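Local coordinates for protein LipS lipolytic enzyme (Unidentified, PDB 4FBL) that probably hydrolyses ester bonds of lipid-like substrates, as a thermostable lipolytic enzyme of the alpha/beta hydrolase fold, at residues F69-F74 against L269-R273; A132-W136 against I206-A210. All blocks are in the same frame, centred on the assembly; numbering follows the deposited sequence.

Contacts 1 and 2 are two helix-helix packings in one alpha/beta hydrolase chain, on opposite sides of its centre; their own centres are 22 Å apart, and the nearest atoms, about 10 Å apart, do not touch. Along the sequence, 132-136 and 206-210 both fall between 69-74 and 269-273. Contact 2 is the closer to the bound spermidine: the side chain of A132 is about 10 Å from the ligand, that of L70 in contact 1 about 12 Å. Helix 129-140 begins within a GxSxG sequence (G126, S128, G130), directly after S128, consistent with a nucleophile elbow; S128 and H259, both lining the spermidine pocket, would form the presumed catalytic triad with D229.

Contact 1. Residues F69-F74 against L269-R273; sequences FLAEGF and LILER
Two helical segments, parts of helices 68-76 and 267-279, pack with their N-to-C directions 31° apart (signed crossing angle -31°) and a closest axis approach of 10.0 Å. The backbone is regular alpha helix in both, with G73 N to F69 O at 3.2 Å and R273 N to L269 O at 2.8 Å. The CA atoms of L70 and L271 set the register at 5.9 Å. No hydrogen bond crosses; the contact is apolar and buries 251 Å².

F69, chi1 t, swings its ring across so that F69 CE2 lies 3.7 Å from L271 CD2; the same ring makes a cation-pi contact with K267. L70, also t with chi2 p, reaches I270 CG2 (4.1 Å) and L271 CD1 (3.8 Å) through its own CD1, which is also 3.7 Å from L271 CA. At G73 the lack of a side chain leaves room for L271: G73 CA is 3.9 Å from L271 CD1, and an ideal CB modelled on G73 would stand 2.5 Å from L271 CD1, a clash. F74, chi1 m, completes the hole with CE1 at 4.1 Å from L271 CD1, and its ring continues onto S274, L275 and I278 of helix 267-279.

L271 (t, p) is thus a knob in a hole formed by F69, L70, G73 and F74. Beneath, L70 and I270 share I151 of strand 147-151, and F74 rests on M149, so the pair exemplifies neighbouring helices covering one face of the central, mostly parallel sheet of an alpha/beta hydrolase.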
ATOM      1  N   PHE C  69      25.351  -2.320  15.717  1.00 26.41           N
ATOM      2  CA  PHE C  69      25.771  -3.556  16.408  1.00 28.41           C
ATOM      3  C   PHE C  69      25.775  -4.790  15.468  1.00 30.44           C
ATOM      4  O   PHE C  69      26.716  -5.634  15.514  1.00 29.43           O
ATOM      5  CB  PHE C  69      24.973  -3.829  17.685  1.00 26.44           C
ATOM      6  CG  PHE C  69      25.345  -5.140  18.393  1.00 32.40           C
ATOM      7  CD1 PHE C  69      26.415  -5.199  19.332  1.00 34.55           C
ATOM      8  CD2 PHE C  69      24.645  -6.318  18.134  1.00 31.51           C
ATOM      9  CE1 PHE C  69      26.786  -6.456  19.971  1.00 32.13           C
ATOM     10  CE2 PHE C  69      25.003  -7.549  18.733  1.00 34.10           C
ATOM     11  CZ  PHE C  69      26.082  -7.609  19.700  1.00 33.44           C
ATOM     12  N   LEU C  70      24.755  -4.916  14.611  1.00 28.55           N
ATOM     13  CA  LEU C  70      24.641  -6.057  13.782  1.00 26.71           C
ATOM     14  C   LEU C  70      25.606  -5.965  12.658  1.00 26.49           C
ATOM     15  O   LEU C  70      26.245  -6.960  12.290  1.00 26.02           O
ATOM     16  CB  LEU C  70      23.209  -6.114  13.218  1.00 26.11           C
ATOM     17  CG  LEU C  70      22.602  -7.385  12.715  1.00 28.45           C
ATOM     18  CD1 LEU C  70      22.905  -8.551  13.654  1.00 30.30           C
ATOM     19  CD2 LEU C  70      21.041  -7.186  12.569  1.00 24.03           C
ATOM     20  N   ALA C  71      25.661  -4.770  12.074  1.00 23.95           N
ATOM     21  CA  ALA C  71      26.441  -4.525  10.915  1.00 23.66           C
ATOM     22  C   ALA C  71      27.919  -4.701  11.245  1.00 24.41           C
ATOM     23  O   ALA C  71      28.651  -5.237  10.414  1.00 23.88           O
ATOM     24  CB  ALA C  71      26.247  -3.078  10.440  1.00 21.87           C
ATOM     25  N   GLU C  72      28.364  -4.146  12.379  1.00 23.86           N
ATOM     26  CA  GLU C  72      29.785  -4.306  12.794  1.00 27.25           C
ATOM     27  C   GLU C  72      30.117  -5.784  13.012  1.00 25.80           C
ATOM     28  O   GLU C  72      31.194  -6.225  12.623  1.00 26.22           O
ATOM     29  CB  GLU C  72      30.061  -3.709  14.171  1.00 28.15           C
ATOM     30  CG  GLU C  72      29.491  -2.399  14.448  1.00 35.83           C
ATOM     31  CD  GLU C  72      30.467  -1.313  14.180  1.00 46.19           C
ATOM     32  OE1 GLU C  72      31.160  -1.464  13.139  1.00 51.34           O
ATOM     33  OE2 GLU C  72      30.497  -0.329  14.980  1.00 43.93           O
ATOM     34  N   GLY C  73      29.240  -6.498  13.729  1.00 24.55           N
ATOM     35  CA  GLY C  73      29.345  -7.937  13.788  1.00 25.04           C
ATOM     36  C   GLY C  73      29.614  -8.651  12.469  1.00 25.95           C
ATOM     37  O   GLY C  73      30.519  -9.473  12.427  1.00 27.00           O
ATOM     38  N   PHE C  74      28.839  -8.390  11.392  1.00 24.38           N
ATOM     39  CA  PHE C  74      29.094  -9.021  10.128  1.00 23.52           C
ATOM     40  C   PHE C  74      30.431  -8.541   9.558  1.00 24.51           C
ATOM     41  O   PHE C  74      31.094  -9.304   8.872  1.00 23.48           O
ATOM     42  CB  PHE C  74      28.001  -8.693   9.039  1.00 23.01           C
ATOM     43  CG  PHE C  74      26.574  -9.076   9.423  1.00 23.61           C
ATOM     44  CD1 PHE C  74      26.292 -10.336  10.019  1.00 17.48           C
ATOM     45  CD2 PHE C  74      25.510  -8.163   9.166  1.00 19.78           C
ATOM     46  CE1 PHE C  74      25.006 -10.697  10.365  1.00 21.36           C
ATOM     47  CE2 PHE C  74      24.179  -8.493   9.525  1.00 21.88           C
ATOM     48  CZ  PHE C  74      23.906  -9.821  10.110  1.00 19.05           C
ATOM     49  N   LEU C 269      21.824 -12.907  20.424  1.00 20.36           N
ATOM     50  CA  LEU C 269      21.157 -14.050  19.764  1.00 20.97           C
ATOM     51  C   LEU C 269      20.874 -13.777  18.259  1.00 20.70           C
ATOM     52  O   LEU C 269      21.179 -14.621  17.375  1.00 20.47           O
ATOM     53  CB  LEU C 269      19.853 -14.355  20.499  1.00 21.03           C
ATOM     54  CG  LEU C 269      18.976 -15.479  19.880  1.00 24.28           C
ATOM     55  CD1 LEU C 269      19.636 -16.836  20.001  1.00 23.30           C
ATOM     56  CD2 LEU C 269      17.652 -15.547  20.607  1.00 21.41           C
ATOM     57  N   ILE C 270      20.412 -12.554  17.951  1.00 18.97           N
ATOM     58  CA  ILE C 270      20.088 -12.200  16.548  1.00 18.14           C
ATOM     59  C   ILE C 270      21.437 -12.227  15.746  1.00 18.01           C
ATOM     60  O   ILE C 270      21.473 -12.744  14.652  1.00 17.26           O
ATOM     61  CB  ILE C 270      19.447 -10.751  16.430  1.00 17.72           C
ATOM     62  CG1 ILE C 270      18.061 -10.718  17.070  1.00 15.50           C
ATOM     63  CG2 ILE C 270      19.365 -10.305  14.916  1.00 19.45           C
ATOM     64  CD1 ILE C 270      17.530  -9.256  17.308  1.00 17.48           C
ATOM     65  N   LEU C 271      22.515 -11.661  16.289  1.00 17.68           N
ATOM     66  CA  LEU C 271      23.788 -11.594  15.512  1.00 18.41           C
ATOM     67  C   LEU C 271      24.289 -12.990  15.329  1.00 19.86           C
ATOM     68  O   LEU C 271      24.735 -13.398  14.223  1.00 18.58           O
ATOM     69  CB  LEU C 271      24.835 -10.773  16.289  1.00 16.60           C
ATOM     70  CG  LEU C 271      26.232 -10.672  15.711  1.00 20.68           C
ATOM     71  CD1 LEU C 271      26.263 -10.221  14.224  1.00 12.42           C
ATOM     72  CD2 LEU C 271      27.091  -9.798  16.588  1.00 20.71           C
ATOM     73  N   GLU C 272      24.302 -13.721  16.453  1.00 20.79           N
ATOM     74  CA  GLU C 272      24.845 -15.136  16.391  1.00 21.65           C
ATOM     75  C   GLU C 272      24.082 -16.006  15.383  1.00 20.61           C
ATOM     76  O   GLU C 272      24.663 -16.680  14.534  1.00 19.96           O
ATOM     77  CB  GLU C 272      24.865 -15.819  17.789  1.00 20.61           C
ATOM     78  CG  GLU C 272      25.690 -17.110  17.825  1.00 26.13           C
ATOM     79  CD  GLU C 272      25.017 -18.353  17.117  1.00 31.21           C
ATOM     80  OE1 GLU C 272      23.748 -18.484  17.135  1.00 33.04           O
ATOM     81  OE2 GLU C 272      25.780 -19.208  16.536  1.00 33.49           O
ATOM     82  N   ARG C 273      22.759 -16.040  15.489  1.00 21.67           N
ATOM     83  CA  ARG C 273      21.958 -16.877  14.546  1.00 21.38           C
ATOM     84  C   ARG C 273      22.008 -16.334  13.112  1.00 20.38           C
ATOM     85  O   ARG C 273      21.913 -17.082  12.207  1.00 21.17           O
ATOM     86  CB  ARG C 273      20.493 -16.994  15.026  1.00 20.89           C
ATOM     87  CG  ARG C 273      20.429 -17.565  16.383  1.00 26.04           C
ATOM     88  CD  ARG C 273      20.474 -19.105  16.385  1.00 30.44           C
ATOM     89  NE  ARG C 273      19.114 -19.573  16.706  1.00 47.47           N
ATOM     90  CZ  ARG C 273      18.753 -20.143  17.872  1.00 49.10           C
ATOM     91  NH1 ARG C 273      19.638 -20.436  18.848  1.00 51.12           N
ATOM     92  NH2 ARG C 273      17.501 -20.442  18.068  1.00 47.78           N
TER

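Contact 2. Residues A132-W136 against I206-A210; sequences ALTVW and IGAVA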
ATOM      1  N   ALA C 132      10.678  -5.087   5.697  1.00 16.00           N
ATOM      2  CA  ALA C 132       9.700  -5.165   4.564  1.00 17.47           C
ATOM      3  C   ALA C 132      10.443  -4.948   3.232  1.00 17.66           C
ATOM      4  O   ALA C 132      10.136  -5.610   2.214  1.00 17.03           O
ATOM      5  CB  ALA C 132       8.591  -4.032   4.746  1.00 14.08           C
ATOM      6  N   LEU C 133      11.454  -4.055   3.259  1.00 17.07           N
ATOM      7  CA  LEU C 133      12.335  -3.897   2.142  1.00 17.35           C
ATOM      8  C   LEU C 133      13.181  -5.149   1.783  1.00 17.06           C
ATOM      9  O   LEU C 133      13.512  -5.357   0.588  1.00 19.41           O
ATOM     10  CB  LEU C 133      13.226  -2.663   2.305  1.00 16.98           C
ATOM     11  CG  LEU C 133      12.525  -1.289   2.130  1.00 18.74           C
ATOM     12  CD1 LEU C 133      13.390  -0.196   2.733  1.00 19.80           C
ATOM     13  CD2 LEU C 133      12.265  -1.018   0.626  1.00 16.98           C
ATOM     14  N   THR C 134      13.550  -5.916   2.802  1.00 16.95           N
ATOM     15  CA  THR C 134      14.293  -7.150   2.653  1.00 15.97           C
ATOM     16  C   THR C 134      13.349  -8.140   1.890  1.00 17.73           C
ATOM     17  O   THR C 134      13.766  -8.774   0.887  1.00 17.87           O
ATOM     18  CB  THR C 134      14.641  -7.702   4.044  1.00 16.54           C
ATOM     19  OG1 THR C 134      15.575  -6.836   4.676  1.00 14.35           O
ATOM     20  CG2 THR C 134      15.234  -9.093   3.997  1.00 13.34           C
ATOM     21  N   VAL C 135      12.089  -8.252   2.348  1.00 16.28           N
ATOM     22  CA  VAL C 135      11.078  -9.070   1.664  1.00 17.53           C
ATOM     23  C   VAL C 135      10.844  -8.525   0.265  1.00 15.55           C
ATOM     24  O   VAL C 135      10.780  -9.288  -0.661  1.00 18.25           O
ATOM     25  CB  VAL C 135       9.774  -9.162   2.420  1.00 15.32           C
ATOM     26  CG1 VAL C 135       8.696  -9.926   1.548  1.00 19.15           C
ATOM     27  CG2 VAL C 135       9.995  -9.922   3.719  1.00 16.16           C
ATOM     28  N   TRP C 136      10.758  -7.220   0.095  1.00 15.64           N
ATOM     29  CA  TRP C 136      10.534  -6.664  -1.230  1.00 18.38           C
ATOM     30  C   TRP C 136      11.687  -7.038  -2.141  1.00 19.88           C
ATOM     31  O   TRP C 136      11.442  -7.382  -3.333  1.00 20.31           O
ATOM     32  CB  TRP C 136      10.394  -5.112  -1.195  1.00 17.89           C
ATOM     33  CG  TRP C 136      10.463  -4.518  -2.534  1.00 19.00           C
ATOM     34  CD1 TRP C 136       9.415  -4.365  -3.467  1.00 19.60           C
ATOM     35  CD2 TRP C 136      11.623  -3.942  -3.148  1.00 18.70           C
ATOM     36  NE1 TRP C 136       9.893  -3.792  -4.629  1.00 21.60           N
ATOM     37  CE2 TRP C 136      11.234  -3.501  -4.466  1.00 21.77           C
ATOM     38  CE3 TRP C 136      12.942  -3.746  -2.717  1.00 18.80           C
ATOM     39  CZ2 TRP C 136      12.148  -2.916  -5.383  1.00 16.43           C
ATOM     40  CZ3 TRP C 136      13.854  -3.162  -3.626  1.00 17.68           C
ATOM     41  CH2 TRP C 136      13.436  -2.735  -4.948  1.00 19.92           C
ATOM     42  N   ILE C 206       5.193   0.371   0.885  1.00 19.13           N
ATOM     43  CA  ILE C 206       6.246  -0.641   0.926  1.00 18.01           C
ATOM     44  C   ILE C 206       5.730  -1.888   1.573  1.00 17.04           C
ATOM     45  O   ILE C 206       6.017  -2.995   1.080  1.00 18.19           O
ATOM     46  CB  ILE C 206       7.538  -0.195   1.736  1.00 18.81           C
ATOM     47  CG1 ILE C 206       8.214   1.003   1.121  1.00 19.52           C
ATOM     48  CG2 ILE C 206       8.549  -1.410   1.808  1.00 22.16           C
ATOM     49  CD1 ILE C 206       8.728   0.641  -0.165  1.00 31.74           C
ATOM     50  N   GLY C 207       5.028  -1.749   2.719  1.00 15.32           N
ATOM     51  CA  GLY C 207       4.551  -2.939   3.350  1.00 14.65           C
ATOM     52  C   GLY C 207       3.592  -3.742   2.452  1.00 16.32           C
ATOM     53  O   GLY C 207       3.628  -5.010   2.368  1.00 15.33           O
ATOM     54  N   ALA C 208       2.689  -3.034   1.797  1.00 14.72           N
ATOM     55  CA  ALA C 208       1.740  -3.752   0.886  1.00 17.46           C
ATOM     56  C   ALA C 208       2.398  -4.435  -0.371  1.00 16.25           C
ATOM     57  O   ALA C 208       2.012  -5.545  -0.772  1.00 18.16           O
ATOM     58  CB  ALA C 208       0.653  -2.803   0.441  1.00 16.62           C
ATOM     59  N   VAL C 209       3.359  -3.750  -0.989  1.00 17.71           N
ATOM     60  CA  VAL C 209       4.038  -4.312  -2.150  1.00 15.68           C
ATOM     61  C   VAL C 209       4.773  -5.576  -1.693  1.00 17.77           C
ATOM     62  O   VAL C 209       4.659  -6.638  -2.325  1.00 18.05           O
ATOM     63  CB  VAL C 209       4.948  -3.304  -2.862  1.00 17.75           C
ATOM     64  CG1 VAL C 209       5.872  -4.046  -3.927  1.00 12.14           C
ATOM     65  CG2 VAL C 209       4.063  -2.194  -3.539  1.00 18.52           C
ATOM     66  N   ALA C 210       5.444  -5.510  -0.531  1.00 18.12           N
ATOM     67  CA  ALA C 210       6.157  -6.701   0.000  1.00 16.97           C
ATOM     68  C   ALA C 210       5.266  -7.826   0.274  1.00 18.58           C
ATOM     69  O   ALA C 210       5.622  -9.020  -0.067  1.00 19.01           O
ATOM     70  CB  ALA C 210       6.968  -6.361   1.336  1.00 18.16           C
TER
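Small residues let 132-136 of helix 129-140 and 206-210 of helix 200-213 approach closely: their axes come within 8.6 Å, crossing at 38°, and 311 Å² is buried without a hydrogen bond between them. I206 begins the row, its CG2 lying 3.9 Å from both A132 CB and L133 CD2. G207 follows, with G207 CA 4.4 Å from A132 CB. V209 sets its CG1 at the edge of the W136 indole, near the ring plane, 3.6 Å from W136 CD1. A210 has the largest covered area (66 Å²): A210 CB is 3.4 Å from A132 O and 4.0 Å from V135 CG1. The A210 and W136 CA atoms are just 4.5 Å apart, evidence of near backbone-to-backbone packing. As in alpha/beta hydrolases, helix 129-140 starts at the presumed nucleophile elbow, which L133 touches, and helix 200-213 packs alongside it. L133 and W136 also meet T105 of helix 101-118. The second subunit covers both helices: its F167 packs on W136, its A166 on V209, and its A208 on A208.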